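Local coordinates for uric acid degradation bifunctional protein TTL (Arabidopsis thaliana, PDB 2Q37) that catalyses the last two steps of urate degradation, its N-terminal domain, the part in this structure, decarboxylating OHCU stereoselectively to (S)-allantoin, at residues N64-V68 with T69-E73. Numbering follows the deposited sequence.
Sequences NQVNV and TDWLE
Asn67 O takes two backbone N-H groups at the start of helix 68-76. Trp71 N donates to Asn67 O at 3.2 Å, in the carbonyl plane, and the bond from Asp70 N is weak and more bent. Asn67 is the N-cap of this helix and forms a capping box with Asp70. In one direction, Asn67 N donates to Asp70 OD2 at 2.9 Å. The bond meets the anti side of the carboxylate, 29° out of its plane. In the other direction, Asn67 OD1 accepts from Asp70 N at 3.1 Å and weakly from Thr69 N, although the position of OD1 is less certain. CG of Asn67 sits between its own N and carbonyl carbon (chi1 62°), which turns the amide toward the first turn. There the amide stacks on the Asp70 carboxylate, with the planes 15° apart. The carboxylate lies at the helix N-terminus, where the helix dipole would probably favour its negative charge. Asn67 ND2 has a weak hydrogen bond to Lys126 O of the second subunit, so the cap also borders the dimer interface. Val66 and Trp71 make an apolar contact beside the cap, their side chains crossing at about a right angle. Val66 CG2 lies 3.8 Å from Trp71 CD1, approaching the indole obliquely. The indole itself stacks with Trp62 and donates from NE1 to Trp62 O, which ties helix 68-76 to the end of helix 51-64. The i to i+4 series that starts at Asn67 O continues with Leu72 N to Val68 O, 3.0 Å.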
loop_
_atom_site.group_PDB
_atom_site.type_symbol
_atom_site.label_atom_id
_atom_site.label_comp_id
_atom_site.label_asym_id
_atom_site.label_seq_id
_atom_site.Cartn_x
_atom_site.Cartn_y
_atom_site.Cartn_z
ATOM N N ASN A 64 -0.347 -1.925 13.150
ATOM C CA ASN A 64 -0.951 -0.628 13.418
ATOM C C ASN A 64 -0.023 0.583 13.465
ATOM O O ASN A 64 -0.504 1.713 13.553
ATOM C CB ASN A 64 -1.734 -0.687 14.728
ATOM C CG ASN A 64 -2.582 -1.926 14.841
ATOM O OD1 ASN A 64 -3.386 -2.222 13.963
ATOM N ND2 ASN A 64 -2.409 -2.661 15.927
ATOM N N GLN A 65 1.292 0.381 13.404
ATOM C CA GLN A 65 2.199 1.528 13.473
ATOM C C GLN A 65 3.035 1.816 12.233
ATOM O O GLN A 65 3.189 2.970 11.834
ATOM C CB GLN A 65 3.121 1.403 14.687
ATOM C CG GLN A 65 2.386 1.438 16.007
ATOM C CD GLN A 65 1.266 2.474 16.018
ATOM O OE1 GLN A 65 1.485 3.667 15.748
ATOM N NE2 GLN A 65 0.053 2.021 16.332
ATOM N N VAL A 66 3.590 0.785 11.621
ATOM C CA VAL A 66 4.382 1.010 10.438
ATOM C C VAL A 66 3.428 1.261 9.262
ATOM O O VAL A 66 2.335 0.685 9.206
ATOM C CB VAL A 66 5.287 -0.201 10.179
ATOM C CG1 VAL A 66 6.248 -0.384 11.374
ATOM C CG2 VAL A 66 4.431 -1.455 9.975
ATOM N N ASN A 67 3.816 2.131 8.333
ATOM C CA ASN A 67 2.941 2.413 7.199
ATOM C C ASN A 67 3.174 1.474 6.012
ATOM O O ASN A 67 4.094 0.660 6.016
ATOM C CB ASN A 67 3.069 3.883 6.758
ATOM C CG ASN A 67 4.469 4.251 6.293
ATOM O OD1 ASN A 67 5.079 3.566 5.448
ATOM N ND2 ASN A 67 4.984 5.359 6.832
ATOM N N VAL A 68 2.315 1.582 5.005
ATOM C CA VAL A 68 2.391 0.734 3.822
ATOM C C VAL A 68 3.766 0.762 3.181
ATOM O O VAL A 68 4.241 -0.237 2.640
ATOM C CB VAL A 68 1.317 1.157 2.814
ATOM C CG1 VAL A 68 1.535 0.477 1.480
ATOM C CG2 VAL A 68 -0.069 0.796 3.390
ATOM N N THR A 69 4.413 1.914 3.260
ATOM C CA THR A 69 5.751 2.076 2.685
ATOM C C THR A 69 6.762 1.155 3.381
ATOM O O THR A 69 7.672 0.622 2.746
ATOM C CB THR A 69 6.212 3.534 2.810
ATOM O OG1 THR A 69 5.409 4.354 1.947
ATOM C CG2 THR A 69 7.667 3.666 2.421
ATOM N N ASP A 70 6.587 0.981 4.689
ATOM C CA ASP A 70 7.445 0.125 5.479
ATOM C C ASP A 70 7.174 -1.339 5.122
ATOM O O ASP A 70 8.100 -2.147 5.072
ATOM C CB ASP A 70 7.194 0.375 6.970
ATOM C CG ASP A 70 7.519 1.808 7.383
ATOM O OD1 ASP A 70 8.547 2.348 6.879
ATOM O OD2 ASP A 70 6.753 2.379 8.214
ATOM N N TRP A 71 5.904 -1.679 4.875
ATOM C CA TRP A 71 5.556 -3.042 4.501
ATOM C C TRP A 71 6.296 -3.389 3.210
ATOM O O TRP A 71 6.839 -4.490 3.055
ATOM C CB TRP A 71 4.044 -3.187 4.243
ATOM C CG TRP A 71 3.171 -3.316 5.472
ATOM C CD1 TRP A 71 3.579 -3.274 6.780
ATOM C CD2 TRP A 71 1.745 -3.484 5.503
ATOM N NE1 TRP A 71 2.498 -3.401 7.615
ATOM C CE2 TRP A 71 1.361 -3.529 6.862
ATOM C CE3 TRP A 71 0.760 -3.600 4.518
ATOM C CZ2 TRP A 71 0.026 -3.683 7.263
ATOM C CZ3 TRP A 71 -0.570 -3.757 4.911
ATOM C CH2 TRP A 71 -0.924 -3.794 6.278
ATOM N N LEU A 72 6.298 -2.437 2.280
ATOM C CA LEU A 72 6.939 -2.629 0.975
ATOM C C LEU A 72 8.452 -2.800 1.078
ATOM O O LEU A 72 9.047 -3.598 0.336
ATOM C CB LEU A 72 6.617 -1.460 0.048
ATOM C CG LEU A 72 5.124 -1.263 -0.244
ATOM C CD1 LEU A 72 4.958 -0.085 -1.236
ATOM C CD2 LEU A 72 4.510 -2.571 -0.809
ATOM N N GLU A 73 9.069 -2.062 1.997
ATOM C CA GLU A 73 10.499 -2.166 2.174
ATOM C C GLU A 73 10.810 -3.564 2.679
ATOM O O GLU A 73 11.723 -4.235 2.167
ATOM C CB GLU A 73 11.013 -1.124 3.181
ATOM C CG GLU A 73 12.530 -1.170 3.375
ATOM C CD GLU A 73 13.071 -0.059 4.279
ATOM O OE1 GLU A 73 12.510 0.164 5.383
ATOM O OE2 GLU A 73 14.078 0.581 3.886
#